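Local coordinates for protein Sodium/sialic acid symporter SiaT (Proteus mirabilis, PDB 5NV9) that couples the inward sodium gradient to the uptake of the sialic acid N-acetylneuraminic acid across the bacterial inner membrane, at residues S347-I351 against I381-G385. Numbering follows the deposited sequence.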
loop_
_atom_site.group_PDB
_atom_site.type_symbol
_atom_site.label_atom_id
_atom_site.label_comp_id
_atom_site.label_asym_id
_atom_site.label_seq_id
_atom_site.Cartn_x
_atom_site.Cartn_y
_atom_site.Cartn_z
ATOM N N SER A 347 -3.587 -4.974 5.239
ATOM C CA SER A 347 -4.692 -4.052 5.345
ATOM C C SER A 347 -5.780 -4.661 6.267
ATOM O O SER A 347 -6.352 -3.943 7.101
ATOM C CB SER A 347 -5.313 -3.737 3.958
ATOM O OG SER A 347 -4.589 -2.766 3.198
ATOM N N LEU A 348 -6.060 -5.965 6.145
ATOM C CA LEU A 348 -7.062 -6.619 7.052
ATOM C C LEU A 348 -6.640 -6.630 8.531
ATOM O O LEU A 348 -7.422 -6.237 9.440
ATOM C CB LEU A 348 -7.380 -8.034 6.638
ATOM C CG LEU A 348 -8.116 -8.274 5.297
ATOM C CD1 LEU A 348 -8.222 -9.792 5.025
ATOM C CD2 LEU A 348 -9.465 -7.634 5.227
ATOM N N ASN A 349 -5.412 -7.024 8.781
ATOM C CA ASN A 349 -4.898 -6.962 10.132
ATOM C C ASN A 349 -4.872 -5.537 10.728
ATOM O O ASN A 349 -5.207 -5.351 11.905
ATOM C CB ASN A 349 -3.533 -7.593 10.233
ATOM C CG ASN A 349 -3.020 -7.624 11.665
ATOM O OD1 ASN A 349 -2.361 -6.694 12.072
ATOM N ND2 ASN A 349 -3.231 -8.725 12.387
ATOM N N SER A 350 -4.491 -4.546 9.924
ATOM C CA SER A 350 -4.443 -3.159 10.411
ATOM C C SER A 350 -5.774 -2.637 10.664
ATOM O O SER A 350 -5.942 -1.827 11.579
ATOM C CB SER A 350 -3.691 -2.267 9.455
ATOM O OG SER A 350 -2.337 -2.694 9.450
ATOM N N ILE A 351 -6.724 -2.976 9.792
ATOM C CA ILE A 351 -8.143 -2.616 10.017
ATOM C C ILE A 351 -8.605 -3.138 11.339
ATOM O O ILE A 351 -9.156 -2.388 12.171
ATOM C CB ILE A 351 -9.068 -3.078 8.927
ATOM C CG1 ILE A 351 -8.883 -2.235 7.692
ATOM C CG2 ILE A 351 -10.536 -2.959 9.369
ATOM C CD1 ILE A 351 -9.352 -2.910 6.403
ATOM N N ILE A 381 -11.236 -9.323 11.267
ATOM C CA ILE A 381 -10.640 -9.847 10.037
ATOM C C ILE A 381 -11.688 -10.526 9.109
ATOM O O ILE A 381 -11.771 -10.238 7.938
ATOM C CB ILE A 381 -9.371 -10.658 10.339
ATOM C CG1 ILE A 381 -8.278 -9.616 10.713
ATOM C CG2 ILE A 381 -8.949 -11.429 9.085
ATOM C CD1 ILE A 381 -7.203 -10.176 11.513
ATOM N N ILE A 382 -12.562 -11.331 9.654
ATOM C CA ILE A 382 -13.620 -11.904 8.851
ATOM C C ILE A 382 -14.614 -10.895 8.306
ATOM O O ILE A 382 -14.992 -10.969 7.164
ATOM C CB ILE A 382 -14.416 -12.940 9.632
ATOM C CG1 ILE A 382 -13.474 -13.939 10.258
ATOM C CG2 ILE A 382 -15.412 -13.592 8.695
ATOM C CD1 ILE A 382 -12.351 -14.391 9.362
ATOM N N VAL A 383 -15.068 -9.979 9.128
ATOM C CA VAL A 383 -16.073 -9.026 8.707
ATOM C C VAL A 383 -15.525 -8.070 7.622
ATOM O O VAL A 383 -16.108 -7.881 6.554
ATOM C CB VAL A 383 -16.616 -8.228 9.909
ATOM C CG1 VAL A 383 -17.605 -7.205 9.405
ATOM C CG2 VAL A 383 -17.258 -9.158 10.927
ATOM N N ALA A 384 -14.373 -7.494 7.892
ATOM C CA ALA A 384 -13.700 -6.660 6.897
ATOM C C ALA A 384 -13.428 -7.437 5.592
ATOM O O ALA A 384 -13.686 -6.934 4.494
ATOM C CB ALA A 384 -12.411 -6.110 7.487
ATOM N N GLY A 385 -12.916 -8.664 5.741
ATOM C CA GLY A 385 -12.700 -9.584 4.638
ATOM C C GLY A 385 -13.934 -9.779 3.775
ATOM O O GLY A 385 -13.857 -9.652 2.542
#
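With chi1 of -66° setting CG beside its own backbone N and the chain extended beyond it, Leu348 takes the central place and reaches across to the backbone of Ala384 and Gly385. Its CD2 lies 3.6 Å from Gly385 N, over peptide surface that glycine, having no side chain, leaves accessible. Gly385 N is already bonded within its helix to Ile381 O, so it can accept an apolar neighbour. The other side of the fork, CD1, lies 4.4 Å from Ile381 CG2. Branching at CB suits Ile381, for its second arm works too: chi1 of -74° turns CG1 beside the backbone N, and CG1 packs 3.7 Å from Leu348 O while CD1 runs on to Asn349 CA. Ala384 suits the Ile351 end, where one methyl touches both neighbours, CB being 4.0 Å from Leu348 CD2 and 4.1 Å from CG2, the short branch that Ile351 offers. No hydrogen bond crosses; the amide of Asn349 turns elsewhere, its OD1 bonded to Gln259. The axes of segments 347-351 and 381-385 come within 9.1 Å at 122° between their directions, where transmembrane helices 328-361 and 370-398 meet, just beyond the sodium ligands Ser345 and Ser346 in this LeuT-fold symporter. Helix 155-203 packs on Leu348 and Ile381 through Ile167 and Trp171, and helix 118-151 meets Ile351 and Ala384 through His132 and Ile133.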